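Local coordinates for solute-binding periplasmic protein of iron/siderophore ABC transporter (PDB 6B2Y), which probably binds chelated iron in the periplasm of Yersinia pestis and delivers it to an ABC transporter for uptake, at residues Ala53-Ile58 with Lys181-Glu186; Asp198-Val203 with Tyr338-Ile343; Asp241-Ala246 with Gln344-Trp349. All blocks are in the same frame, centred on the assembly; numbering follows the deposited sequence.

Interaction 1 of 3, residues Ala53-Ile58 with Lys181-Glu186; sequences AKVERI and KALHRE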
ATOM      1  N   ALA A  53      26.484  -9.138  -9.266  1.00 30.18           N
ATOM      2  CA  ALA A  53      26.837  -7.772  -9.633  1.00 29.74           C
ATOM      3  C   ALA A  53      25.938  -7.207 -10.718  1.00 30.24           C
ATOM      4  O   ALA A  53      25.815  -5.981 -10.834  1.00 32.35           O
ATOM      5  CB  ALA A  53      28.297  -7.713 -10.096  1.00 32.61           C
ATOM      6  N   LYS A  54      25.309  -8.067 -11.510  1.00 31.58           N
ATOM      7  CA  LYS A  54      24.404  -7.662 -12.574  1.00 35.37           C
ATOM      8  C   LYS A  54      23.038  -8.268 -12.292  1.00 31.55           C
ATOM      9  O   LYS A  54      22.937  -9.474 -12.034  1.00 33.12           O
ATOM     10  CB  LYS A  54      24.914  -8.126 -13.942  1.00 38.17           C
ATOM     11  CG  LYS A  54      26.227  -7.484 -14.388  1.00 43.15           C
ATOM     12  CD  LYS A  54      26.321  -7.479 -15.916  1.00 45.84           C
ATOM     13  CE  LYS A  54      27.392  -6.519 -16.413  1.00 54.15           C
ATOM     14  NZ  LYS A  54      26.918  -5.104 -16.408  1.00 60.24           N
ATOM     15  N   VAL A  55      22.002  -7.435 -12.309  1.00 31.68           N
ATOM     16  CA  VAL A  55      20.635  -7.882 -12.072  1.00 29.69           C
ATOM     17  C   VAL A  55      19.782  -7.396 -13.233  1.00 27.73           C
ATOM     18  O   VAL A  55      19.589  -6.187 -13.405  1.00 30.02           O
ATOM     19  CB  VAL A  55      20.073  -7.372 -10.740  1.00 29.17           C
ATOM     20  CG1 VAL A  55      18.578  -7.664 -10.660  1.00 28.36           C
ATOM     21  CG2 VAL A  55      20.821  -7.997  -9.586  1.00 28.99           C
ATOM     22  N   GLU A  56      19.280  -8.328 -14.042  1.00 32.78           N
ATOM     23  CA  GLU A  56      18.386  -7.959 -15.129  1.00 32.02           C
ATOM     24  C   GLU A  56      17.104  -8.780 -15.184  1.00 29.32           C
ATOM     25  O   GLU A  56      16.228  -8.446 -15.987  1.00 30.31           O
ATOM     26  CB  GLU A  56      19.103  -8.063 -16.488  1.00 34.83           C
ATOM     27  CG  GLU A  56      20.373  -7.215 -16.612  1.00 38.20           C
ATOM     28  CD  GLU A  56      20.093  -5.720 -16.632  1.00 38.80           C
ATOM     29  OE1 GLU A  56      19.020  -5.316 -17.129  1.00 35.14           O
ATOM     30  OE2 GLU A  56      20.952  -4.951 -16.141  1.00 38.20           O
ATOM     31  N   ARG A  57      16.959  -9.825 -14.367  1.00 29.90           N
ATOM     32  CA  ARG A  57      15.778 -10.689 -14.372  1.00 32.26           C
ATOM     33  C   ARG A  57      15.241 -10.811 -12.947  1.00 27.65           C
ATOM     34  O   ARG A  57      15.734 -11.626 -12.164  1.00 31.78           O
ATOM     35  CB  ARG A  57      16.121 -12.059 -14.960  1.00 36.56           C
ATOM     36  CG  ARG A  57      16.764 -11.960 -16.339  1.00 35.00           C
ATOM     37  CD  ARG A  57      17.060 -13.324 -16.957  1.00 41.07           C
ATOM     38  NE  ARG A  57      15.860 -14.127 -17.199  1.00 44.12           N
ATOM     39  CZ  ARG A  57      15.030 -13.952 -18.226  1.00 45.02           C
ATOM     40  NH1 ARG A  57      15.256 -12.986 -19.106  1.00 40.69           N
ATOM     41  NH2 ARG A  57      13.966 -14.741 -18.372  1.00 45.82           N
ATOM     42  N   ILE A  58      14.215 -10.019 -12.625  1.00 26.99           N
ATOM     43  CA  ILE A  58      13.663  -9.926 -11.273  1.00 21.83           C
ATOM     44  C   ILE A  58      12.350 -10.689 -11.203  1.00 25.61           C
ATOM     45  O   ILE A  58      11.482 -10.520 -12.069  1.00 25.65           O
ATOM     46  CB  ILE A  58      13.421  -8.462 -10.868  1.00 28.26           C
ATOM     47  CG1 ILE A  58      14.690  -7.624 -11.026  1.00 25.12           C
ATOM     48  CG2 ILE A  58      12.872  -8.389  -9.428  1.00 23.54           C
ATOM     49  CD1 ILE A  58      14.399  -6.134 -10.942  1.00 21.23           C
ATOM     50  N   LYS A 181      19.943  -1.224  -3.269  1.00 19.02           N
ATOM     51  CA  LYS A 181      21.200  -1.965  -3.242  1.00 19.17           C
ATOM     52  C   LYS A 181      21.084  -3.293  -3.987  1.00 21.00           C
ATOM     53  O   LYS A 181      21.959  -3.642  -4.796  1.00 20.34           O
ATOM     54  CB  LYS A 181      21.633  -2.173  -1.786  1.00 17.67           C
ATOM     55  CG  LYS A 181      23.012  -2.789  -1.605  1.00 20.04           C
ATOM     56  CD  LYS A 181      23.459  -2.736  -0.164  1.00 19.24           C
ATOM     57  CE  LYS A 181      24.850  -3.318  -0.012  1.00 19.30           C
ATOM     58  NZ  LYS A 181      25.367  -3.276   1.395  1.00 18.99           N
ATOM     59  N   ALA A 182      20.012  -4.049  -3.730  1.00 18.39           N
ATOM     60  CA  ALA A 182      19.868  -5.369  -4.333  1.00 22.64           C
ATOM     61  C   ALA A 182      19.628  -5.288  -5.832  1.00 21.63           C
ATOM     62  O   ALA A 182      19.988  -6.212  -6.563  1.00 21.81           O
ATOM     63  CB  ALA A 182      18.716  -6.130  -3.674  1.00 22.26           C
ATOM     64  N   LEU A 183      19.010  -4.213  -6.308  1.00 21.81           N
ATOM     65  CA  LEU A 183      18.681  -4.097  -7.724  1.00 21.63           C
ATOM     66  C   LEU A 183      19.593  -3.126  -8.454  1.00 23.18           C
ATOM     67  O   LEU A 183      19.327  -2.806  -9.617  1.00 23.47           O
ATOM     68  CB  LEU A 183      17.227  -3.674  -7.894  1.00 20.36           C
ATOM     69  CG  LEU A 183      16.249  -4.589  -7.162  1.00 21.84           C
ATOM     70  CD1 LEU A 183      14.834  -4.100  -7.291  1.00 24.32           C
ATOM     71  CD2 LEU A 183      16.394  -6.012  -7.715  1.00 25.61           C
ATOM     72  N   HIS A 184      20.638  -2.634  -7.781  1.00 22.84           N
ATOM     73  CA  HIS A 184      21.643  -1.763  -8.381  1.00 24.05           C
ATOM     74  C   HIS A 184      21.010  -0.483  -8.933  1.00 22.26           C
ATOM     75  O   HIS A 184      21.295  -0.044 -10.045  1.00 24.24           O
ATOM     76  CB  HIS A 184      22.436  -2.523  -9.446  1.00 22.10           C
ATOM     77  CG  HIS A 184      23.105  -3.741  -8.912  1.00 24.45           C
ATOM     78  ND1 HIS A 184      24.107  -3.683  -7.965  1.00 27.79           N
ATOM     79  CD2 HIS A 184      22.905  -5.056  -9.168  1.00 27.60           C
ATOM     80  CE1 HIS A 184      24.504  -4.907  -7.671  1.00 30.23           C
ATOM     81  NE2 HIS A 184      23.782  -5.759  -8.378  1.00 26.48           N
ATOM     82  N   ARG A 185      20.151   0.129  -8.125  1.00 21.42           N
ATOM     83  CA  ARG A 185      19.563   1.438  -8.411  1.00 20.80           C
ATOM     84  C   ARG A 185      19.660   2.339  -7.178  1.00 18.76           C
ATOM     85  O   ARG A 185      18.676   2.932  -6.729  1.00 20.05           O
ATOM     86  CB  ARG A 185      18.114   1.292  -8.863  1.00 22.99           C
ATOM     87  CG  ARG A 185      17.947   0.466 -10.132  1.00 21.14           C
ATOM     88  CD  ARG A 185      18.400   1.257 -11.353  1.00 24.88           C
ATOM     89  NE  ARG A 185      18.050   0.574 -12.599  1.00 29.32           N
ATOM     90  CZ  ARG A 185      18.762  -0.415 -13.134  1.00 26.72           C
ATOM     91  NH1 ARG A 185      19.853  -0.842 -12.527  1.00 27.79           N
ATOM     92  NH2 ARG A 185      18.375  -0.985 -14.273  1.00 26.79           N
ATOM     93  N   GLU A 186      20.870   2.466  -6.634  1.00 22.34           N
ATOM     94  CA  GLU A 186      21.042   3.147  -5.349  1.00 20.78           C
ATOM     95  C   GLU A 186      20.659   4.625  -5.421  1.00 22.96           C
ATOM     96  O   GLU A 186      20.099   5.176  -4.466  1.00 20.32           O
ATOM     97  CB  GLU A 186      22.487   2.999  -4.874  1.00 24.01           C
ATOM     98  CG  GLU A 186      22.839   1.602  -4.408  1.00 22.45           C
ATOM     99  CD  GLU A 186      23.439   0.722  -5.492  1.00 28.63           C
ATOM    100  OE1 GLU A 186      24.097  -0.266  -5.107  1.00 30.62           O
ATOM    101  OE2 GLU A 186      23.260   1.006  -6.714  1.00 28.73           O
TER
HETATM  102  O   HOH W   1      21.145  -2.869 -14.518  1.00 31.24           O
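His184 turns one face of its imidazole toward the backbone of Ala53 and its edge toward the side chain of Val55. The Ala53 carbonyl oxygen stands above the ring, displaced toward the rim, 3.2 Å from His184 NE2; the angle there is too poor for a hydrogen bond, and NE2 is instead hydrogen-bonded to Pro52 O. The opposite face has Lys181 O above it. Val55 CG2 comes up near the ring plane at 3.6 Å from His184 CD2, the side chains crossing at about a right angle. Val55 CG2 also lies 3.6 Å from Ala182 O, a carbonyl oxygen that the contact buries with no partner in the model. Val55 CG1, anti to the backbone N (chi1 170°), meets Leu183 CD2 at 4.0 Å. That same methyl of Leu183 receives Ile58 CD1 at 3.8 Å, again roughly perpendicular, while Ile132 of strand 132-136 touches both Val55 and Leu183. One water joins the segments: it donates to Glu56 OE2 at 2.6 Å and accepts from Arg185 NH1 at 3.1 Å. Arg185 NH1 also donates to His184 O at 3.0 Å, with the donor 57° out of the carbonyl plane. An apolar centre thus packs the end of helix 168-182 against the loop, while Glu56 and Arg185 are linked through water with no direct salt bridge; Arg185 also lies near Arg80 and, weakly, Glu73.

Interaction 2 of 3, residues Asp198-Val203 with Tyr338-Ile343; sequences DNVDKV and YNVLAI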
ATOM      1  N   ASP A 198      10.903  14.061   3.140  1.00 21.62           N
ATOM      2  CA  ASP A 198      10.469  15.455   3.032  1.00 23.50           C
ATOM      3  C   ASP A 198       8.957  15.566   3.123  1.00 22.70           C
ATOM      4  O   ASP A 198       8.428  16.444   3.813  1.00 21.88           O
ATOM      5  CB  ASP A 198      10.957  16.059   1.721  1.00 27.08           C
ATOM      6  CG  ASP A 198      12.413  16.455   1.790  1.00 33.78           C
ATOM      7  OD1 ASP A 198      12.977  16.349   2.897  1.00 40.44           O
ATOM      8  OD2 ASP A 198      12.979  16.869   0.756  1.00 41.38           O
ATOM      9  N   ASN A 199       8.247  14.668   2.452  1.00 20.49           N
ATOM     10  CA  ASN A 199       6.795  14.758   2.456  1.00 20.70           C
ATOM     11  C   ASN A 199       6.153  14.197   3.713  1.00 23.10           C
ATOM     12  O   ASN A 199       5.034  14.603   4.037  1.00 21.94           O
ATOM     13  CB  ASN A 199       6.237  14.104   1.193  1.00 20.77           C
ATOM     14  CG  ASN A 199       6.264  15.067   0.026  1.00 23.86           C
ATOM     15  OD1 ASN A 199       5.465  15.990  -0.018  1.00 22.96           O
ATOM     16  ND2 ASN A 199       7.238  14.919  -0.857  1.00 22.95           N
ATOM     17  N   VAL A 200       6.826  13.311   4.454  1.00 20.85           N
ATOM     18  CA  VAL A 200       6.313  12.965   5.773  1.00 20.46           C
ATOM     19  C   VAL A 200       6.582  14.098   6.758  1.00 21.14           C
ATOM     20  O   VAL A 200       5.762  14.370   7.639  1.00 21.88           O
ATOM     21  CB  VAL A 200       6.917  11.629   6.257  1.00 22.78           C
ATOM     22  CG1 VAL A 200       6.650  11.396   7.770  1.00 24.36           C
ATOM     23  CG2 VAL A 200       6.391  10.476   5.416  1.00 20.44           C
ATOM     24  N   ASP A 201       7.729  14.785   6.619  1.00 21.23           N
ATOM     25  CA  ASP A 201       8.058  15.852   7.573  1.00 22.31           C
ATOM     26  C   ASP A 201       7.086  17.027   7.461  1.00 24.08           C
ATOM     27  O   ASP A 201       6.866  17.741   8.447  1.00 24.48           O
ATOM     28  CB  ASP A 201       9.491  16.349   7.366  1.00 21.53           C
ATOM     29  CG  ASP A 201      10.539  15.331   7.800  1.00 24.76           C
ATOM     30  OD1 ASP A 201      10.175  14.274   8.369  1.00 26.00           O
ATOM     31  OD2 ASP A 201      11.734  15.592   7.545  1.00 27.46           O
ATOM     32  N   LYS A 202       6.505  17.244   6.275  1.00 23.22           N
ATOM     33  CA  LYS A 202       5.438  18.237   6.127  1.00 21.60           C
ATOM     34  C   LYS A 202       4.313  17.993   7.112  1.00 25.13           C
ATOM     35  O   LYS A 202       3.671  18.943   7.585  1.00 28.26           O
ATOM     36  CB  LYS A 202       4.865  18.206   4.710  1.00 22.68           C
ATOM     37  CG  LYS A 202       5.786  18.731   3.653  1.00 28.41           C
ATOM     38  CD  LYS A 202       5.200  18.486   2.274  1.00 29.58           C
ATOM     39  CE  LYS A 202       6.149  18.963   1.205  1.00 33.03           C
ATOM     40  NZ  LYS A 202       5.577  18.785  -0.150  1.00 29.99           N
ATOM     41  N   VAL A 203       4.040  16.727   7.406  1.00 23.21           N
ATOM     42  CA  VAL A 203       2.996  16.344   8.343  1.00 24.38           C
ATOM     43  C   VAL A 203       3.502  16.377   9.775  1.00 26.69           C
ATOM     44  O   VAL A 203       2.857  16.954  10.653  1.00 23.53           O
ATOM     45  CB  VAL A 203       2.453  14.944   7.983  1.00 22.52           C
ATOM     46  CG1 VAL A 203       1.538  14.418   9.083  1.00 21.29           C
ATOM     47  CG2 VAL A 203       1.725  14.977   6.625  1.00 22.59           C
ATOM     48  N   TYR A 338       4.369   4.056  -1.674  1.00 15.18           N
ATOM     49  CA  TYR A 338       3.606   5.261  -1.981  1.00 17.99           C
ATOM     50  C   TYR A 338       2.802   5.742  -0.787  1.00 20.15           C
ATOM     51  O   TYR A 338       2.107   6.757  -0.891  1.00 18.57           O
ATOM     52  CB  TYR A 338       2.613   5.026  -3.128  1.00 17.88           C
ATOM     53  CG  TYR A 338       3.120   4.752  -4.528  1.00 20.55           C
ATOM     54  CD1 TYR A 338       2.305   5.026  -5.623  1.00 23.43           C
ATOM     55  CD2 TYR A 338       4.363   4.172  -4.771  1.00 22.35           C
ATOM     56  CE1 TYR A 338       2.726   4.762  -6.909  1.00 24.22           C
ATOM     57  CE2 TYR A 338       4.793   3.900  -6.057  1.00 24.34           C
ATOM     58  CZ  TYR A 338       3.962   4.188  -7.122  1.00 26.83           C
ATOM     59  OH  TYR A 338       4.373   3.912  -8.409  1.00 36.59           O
ATOM     60  N   ASN A 339       2.865   5.031   0.345  1.00 16.46           N
ATOM     61  CA  ASN A 339       1.966   5.273   1.470  1.00 15.89           C
ATOM     62  C   ASN A 339       2.074   6.676   2.053  1.00 17.73           C
ATOM     63  O   ASN A 339       1.212   7.050   2.857  1.00 19.73           O
ATOM     64  CB  ASN A 339       2.181   4.207   2.562  1.00 14.33           C
ATOM     65  CG  ASN A 339       3.580   4.256   3.194  1.00 20.39           C
ATOM     66  OD1 ASN A 339       4.106   5.327   3.477  1.00 17.72           O
ATOM     67  ND2 ASN A 339       4.166   3.081   3.442  1.00 18.37           N
ATOM     68  N   VAL A 340       3.104   7.455   1.693  1.00 16.21           N
ATOM     69  CA  VAL A 340       3.156   8.841   2.160  1.00 18.84           C
ATOM     70  C   VAL A 340       1.901   9.592   1.723  1.00 20.29           C
ATOM     71  O   VAL A 340       1.464  10.539   2.394  1.00 18.83           O
ATOM     72  CB  VAL A 340       4.451   9.536   1.682  1.00 18.61           C
ATOM     73  CG1 VAL A 340       4.606   9.480   0.169  1.00 20.61           C
ATOM     74  CG2 VAL A 340       4.532  11.003   2.191  1.00 19.24           C
ATOM     75  N   LEU A 341       1.285   9.182   0.608  1.00 19.04           N
ATOM     76  CA  LEU A 341       0.052   9.844   0.198  1.00 19.38           C
ATOM     77  C   LEU A 341      -1.083   9.575   1.170  1.00 19.28           C
ATOM     78  O   LEU A 341      -1.952  10.435   1.368  1.00 19.01           O
ATOM     79  CB  LEU A 341      -0.342   9.403  -1.211  1.00 17.32           C
ATOM     80  CG  LEU A 341       0.720   9.743  -2.255  1.00 20.72           C
ATOM     81  CD1 LEU A 341       0.453   9.001  -3.563  1.00 19.88           C
ATOM     82  CD2 LEU A 341       0.782  11.233  -2.486  1.00 22.99           C
ATOM     83  N   ALA A 342      -1.105   8.397   1.794  1.00 18.26           N
ATOM     84  CA  ALA A 342      -2.111   8.146   2.816  1.00 20.37           C
ATOM     85  C   ALA A 342      -1.808   8.922   4.090  1.00 21.27           C
ATOM     86  O   ALA A 342      -2.722   9.434   4.752  1.00 22.94           O
ATOM     87  CB  ALA A 342      -2.200   6.646   3.113  1.00 22.17           C
ATOM     88  N   ILE A 343      -0.531   9.016   4.464  1.00 19.22           N
ATOM     89  CA  ILE A 343      -0.184   9.774   5.665  1.00 17.90           C
ATOM     90  C   ILE A 343      -0.631  11.223   5.535  1.00 22.43           C
ATOM     91  O   ILE A 343      -1.227  11.796   6.465  1.00 20.68           O
ATOM     92  CB  ILE A 343       1.321   9.673   5.939  1.00 17.76           C
ATOM     93  CG1 ILE A 343       1.696   8.228   6.290  1.00 19.09           C
ATOM     94  CG2 ILE A 343       1.723  10.628   7.046  1.00 22.14           C
ATOM     95  CD1 ILE A 343       3.218   8.012   6.200  1.00 17.08           C
TER
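Val340 faces the helix that carries Asn199 and Val200, and its CG2 methyl does the touching. From CB, which points toward residues 198-203, the side chain divides: CG1 lies between the backbone N and the carbonyl carbon (chi1 56°), whereas CG2 is anti to N and extends to the other helix. There CG2 meets Asn199 CB at 3.7 Å and Val200 CG2 at 3.8 Å, bridging two consecutive residues. The nearest CA atoms, those of Val200 and Val340, are 6.3 Å apart. One turn on, Ile343 continues the seam. Its CD1 approaches the same Val200 CG2 at 4.1 Å, and its CG2 branch lies 4.3 Å from Val203 CG1. The amide of Asn199 is occupied at its own helix, where Lys202 NZ donates to Asn199 OD1 at 2.8 Å from 36° out of the carbonyl plane, and Asn199 ND2 is hydrogen-bonded to Phe195 O. Every close contact between the segments is between carbon atoms, no hydrogen bond crosses, and all five touching residues are buried, which identifies an apolar interface between helix 186-207 and residues 340-343 of helix 340-350. Around it, helix 239-245 reaches Val200 and Ile343 through Gln245, and helix 360-371 touches Asn199 through Thr363.

Interaction 3 of 3, residues Asp241-Ala246 with Gln344-Trp349; sequences DFIDQA and QSFAKW
An apolar, buried contact joins the C-terminal end of helix 239-245 and the residue after it to helix 340-350, with Ala246 and Phe346 at its centre. The backbones are very close: the CA atoms of Ala246 and Ala347 lie only 4.4 Å apart. Small side chains permit this approach. Ala246, the first residue to leave helical geometry, directs its CB at the other helix, where it meets Ala347 N at 3.4 Å, Phe346 CB at 3.6 Å and Ala347 CB at 3.8 Å. Phe346 supplies the larger group. Its chi1 of -73° sets CG anti to the carbonyl carbon, and the CD2-CE2 side of the ring meets Phe242 and Ile243. Ring atom CE2 meets Phe242 CB at 3.8 Å and Ile243 CG1 at 4.0 Å, the side chains of Ile243 and Phe346 crossing obliquely. The backbone N of Ile243 sits at the edge of the Phe346 ring, in its plane, 3.9 Å from CD2. Phe346 CE2 in turn lies near the plane of the Phe242 ring, at its edge, but the approach is made through Phe242 CB; the Phe242 side chain also touches Pro168, Asn339 and Ala342. No hydrogen bond crosses the interface, and Ala246 O, buried by it, has no partner in the model. Elsewhere on helix 340-350, the Trp349 ring stacks on Tyr327 of strand 326-330. Helix 340-350 thus contacts both helix 239-245 and, through Trp349, a strand of the mixed sheet, an arrangement consistent with the layered alpha/beta lobes of periplasmic solute-binding proteins, here in the lobe built round the mixed sheet.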
ATOM      1  N   ASP A 241       0.216   2.864  11.773  1.00 18.94           N
ATOM      2  CA  ASP A 241       1.374   3.753  11.705  1.00 21.00           C
ATOM      3  C   ASP A 241       1.017   5.084  11.050  1.00 23.80           C
ATOM      4  O   ASP A 241       1.537   6.140  11.440  1.00 19.45           O
ATOM      5  CB  ASP A 241       2.515   3.079  10.925  1.00 19.54           C
ATOM      6  CG  ASP A 241       3.273   2.054  11.753  1.00 22.31           C
ATOM      7  OD1 ASP A 241       2.926   1.868  12.944  1.00 21.77           O
ATOM      8  OD2 ASP A 241       4.228   1.445  11.215  1.00 20.21           O
ATOM      9  N   PHE A 242       0.172   5.054  10.013  1.00 20.31           N
ATOM     10  CA  PHE A 242      -0.191   6.304   9.342  1.00 19.59           C
ATOM     11  C   PHE A 242      -1.067   7.165  10.232  1.00 19.26           C
ATOM     12  O   PHE A 242      -0.945   8.399  10.226  1.00 19.01           O
ATOM     13  CB  PHE A 242      -0.934   6.033   8.030  1.00 19.95           C
ATOM     14  CG  PHE A 242      -0.266   5.018   7.141  1.00 18.64           C
ATOM     15  CD1 PHE A 242       1.108   4.824   7.174  1.00 26.15           C
ATOM     16  CD2 PHE A 242      -1.030   4.276   6.240  1.00 24.31           C
ATOM     17  CE1 PHE A 242       1.709   3.883   6.342  1.00 22.90           C
ATOM     18  CE2 PHE A 242      -0.438   3.346   5.416  1.00 24.83           C
ATOM     19  CZ  PHE A 242       0.921   3.144   5.474  1.00 22.79           C
ATOM     20  N   ILE A 243      -1.990   6.536  10.958  1.00 19.14           N
ATOM     21  CA  ILE A 243      -2.803   7.273  11.921  1.00 19.55           C
ATOM     22  C   ILE A 243      -1.912   7.987  12.934  1.00 19.77           C
ATOM     23  O   ILE A 243      -2.073   9.193  13.180  1.00 20.84           O
ATOM     24  CB  ILE A 243      -3.794   6.325  12.611  1.00 18.40           C
ATOM     25  CG1 ILE A 243      -4.829   5.849  11.589  1.00 20.19           C
ATOM     26  CG2 ILE A 243      -4.490   7.014  13.788  1.00 24.27           C
ATOM     27  CD1 ILE A 243      -5.718   4.735  12.125  1.00 23.67           C
ATOM     28  N   ASP A 244      -0.956   7.252  13.517  1.00 21.13           N
ATOM     29  CA  ASP A 244      -0.016   7.821  14.486  1.00 23.69           C
ATOM     30  C   ASP A 244       0.701   9.039  13.910  1.00 23.40           C
ATOM     31  O   ASP A 244       0.716  10.112  14.525  1.00 25.07           O
ATOM     32  CB  ASP A 244       1.023   6.773  14.929  1.00 23.55           C
ATOM     33  CG  ASP A 244       0.417   5.586  15.676  1.00 24.56           C
ATOM     34  OD1 ASP A 244      -0.790   5.587  15.992  1.00 27.46           O
ATOM     35  OD2 ASP A 244       1.166   4.618  15.950  1.00 28.66           O
ATOM     36  N   GLN A 245       1.329   8.886  12.737  1.00 21.04           N
ATOM     37  CA  GLN A 245       2.111   9.985  12.181  1.00 20.25           C
ATOM     38  C   GLN A 245       1.236  11.172  11.822  1.00 21.15           C
ATOM     39  O   GLN A 245       1.698  12.319  11.854  1.00 23.77           O
ATOM     40  CB  GLN A 245       2.880   9.527  10.938  1.00 22.92           C
ATOM     41  CG  GLN A 245       3.998   8.544  11.239  1.00 25.83           C
ATOM     42  CD  GLN A 245       4.700   8.067   9.973  1.00 28.12           C
ATOM     43  OE1 GLN A 245       5.757   8.578   9.613  1.00 30.13           O
ATOM     44  NE2 GLN A 245       4.116   7.078   9.303  1.00 28.88           N
ATOM     45  N   ALA A 246      -0.025  10.920  11.468  1.00 21.52           N
ATOM     46  CA  ALA A 246      -0.938  11.994  11.116  1.00 22.14           C
ATOM     47  C   ALA A 246      -1.571  12.622  12.343  1.00 23.39           C
ATOM     48  O   ALA A 246      -2.452  13.473  12.201  1.00 23.97           O
ATOM     49  CB  ALA A 246      -2.028  11.480  10.163  1.00 19.43           C
ATOM     50  N   GLN A 344      -0.386  11.822   4.370  1.00 21.60           N
ATOM     51  CA  GLN A 344      -0.764  13.216   4.145  1.00 20.65           C
ATOM     52  C   GLN A 344      -2.277  13.372   4.100  1.00 23.74           C
ATOM     53  O   GLN A 344      -2.823  14.345   4.643  1.00 21.67           O
ATOM     54  CB  GLN A 344      -0.137  13.740   2.853  1.00 21.34           C
ATOM     55  CG  GLN A 344       1.361  13.981   2.926  1.00 20.00           C
ATOM     56  CD  GLN A 344       1.878  14.683   1.689  1.00 19.19           C
ATOM     57  OE1 GLN A 344       1.162  14.816   0.689  1.00 24.80           O
ATOM     58  NE2 GLN A 344       3.108  15.132   1.741  1.00 19.84           N
ATOM     59  N   SER A 345      -2.975  12.431   3.456  1.00 21.89           N
ATOM     60  CA  SER A 345      -4.435  12.510   3.398  1.00 21.98           C
ATOM     61  C   SER A 345      -5.048  12.382   4.789  1.00 24.63           C
ATOM     62  O   SER A 345      -5.962  13.139   5.142  1.00 26.44           O
ATOM     63  CB  SER A 345      -4.994  11.425   2.473  1.00 23.00           C
ATOM     64  OG  SER A 345      -4.745  11.746   1.118  1.00 27.00           O
ATOM     65  N   PHE A 346      -4.557  11.435   5.599  1.00 22.15           N
ATOM     66  CA  PHE A 346      -5.046  11.311   6.972  1.00 19.20           C
ATOM     67  C   PHE A 346      -4.871  12.620   7.731  1.00 23.58           C
ATOM     68  O   PHE A 346      -5.801  13.098   8.395  1.00 23.88           O
ATOM     69  CB  PHE A 346      -4.312  10.195   7.721  1.00 20.14           C
ATOM     70  CG  PHE A 346      -4.702   8.808   7.303  1.00 18.23           C
ATOM     71  CD1 PHE A 346      -5.428   8.593   6.129  1.00 23.76           C
ATOM     72  CD2 PHE A 346      -4.325   7.717   8.062  1.00 18.45           C
ATOM     73  CE1 PHE A 346      -5.771   7.314   5.744  1.00 20.84           C
ATOM     74  CE2 PHE A 346      -4.652   6.433   7.681  1.00 23.26           C
ATOM     75  CZ  PHE A 346      -5.401   6.231   6.508  1.00 19.78           C
ATOM     76  N   ALA A 347      -3.671  13.194   7.667  1.00 20.28           N
ATOM     77  CA  ALA A 347      -3.376  14.406   8.429  1.00 24.71           C
ATOM     78  C   ALA A 347      -4.292  15.551   8.020  1.00 25.42           C
ATOM     79  O   ALA A 347      -4.811  16.283   8.875  1.00 26.01           O
ATOM     80  CB  ALA A 347      -1.919  14.804   8.226  1.00 24.82           C
ATOM     81  N   LYS A 348      -4.494  15.723   6.718  1.00 26.47           N
ATOM     82  CA  LYS A 348      -5.348  16.805   6.233  1.00 31.32           C
ATOM     83  C   LYS A 348      -6.794  16.608   6.670  1.00 28.83           C
ATOM     84  O   LYS A 348      -7.505  17.586   6.938  1.00 32.58           O
ATOM     85  CB  LYS A 348      -5.239  16.910   4.711  1.00 29.84           C
ATOM     86  CG  LYS A 348      -5.742  18.226   4.121  1.00 33.32           C
ATOM     87  CD  LYS A 348      -5.641  18.220   2.611  1.00 37.40           C
ATOM     88  CE  LYS A 348      -6.305  19.446   2.007  1.00 33.02           C
ATOM     89  NZ  LYS A 348      -5.487  20.675   2.197  1.00 32.69           N
ATOM     90  N   TRP A 349      -7.268  15.355   6.715  1.00 26.46           N
ATOM     91  CA  TRP A 349      -8.600  15.095   7.251  1.00 26.47           C
ATOM     92  C   TRP A 349      -8.670  15.400   8.743  1.00 29.62           C
ATOM     93  O   TRP A 349      -9.654  15.987   9.213  1.00 29.00           O
ATOM     94  CB  TRP A 349      -9.011  13.646   7.021  1.00 26.81           C
ATOM     95  CG  TRP A 349      -9.144  13.253   5.591  1.00 27.74           C
ATOM     96  CD1 TRP A 349      -9.439  14.063   4.533  1.00 31.10           C
ATOM     97  CD2 TRP A 349      -9.001  11.927   5.059  1.00 26.42           C
ATOM     98  NE1 TRP A 349      -9.479  13.322   3.366  1.00 31.47           N
ATOM     99  CE2 TRP A 349      -9.225  12.008   3.667  1.00 28.30           C
ATOM    100  CE3 TRP A 349      -8.706  10.683   5.626  1.00 23.95           C
ATOM    101  CZ2 TRP A 349      -9.152  10.894   2.837  1.00 28.06           C
ATOM    102  CZ3 TRP A 349      -8.643   9.576   4.800  1.00 24.72           C
ATOM    103  CH2 TRP A 349      -8.866   9.687   3.422  1.00 23.40           C
TER

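Interactions 2 and 3 form one continuous buried region, their centres 8 Å apart, because both use helix 340-350: residues 340 and 343 meet helix 186-207, and residues 346 and 347 meet helix 239-245 and Ala246 just after it. Gln344 NE2 lies 3.0 Å from Asn199 O, a probable hydrogen bond, and Phe242 CZ packs 3.3 Å from Asn339 CB. Interaction 1 stands apart, its centre 27 Å from that of interaction 2 and 33 Å from that of interaction 3, although helices 168-182 and 186-207 follow one another in the chain. The Val200 side chain lies about 10 Å, and that of Ile243 about 9 Å, from a bound sodium ion, too far for direct coordination.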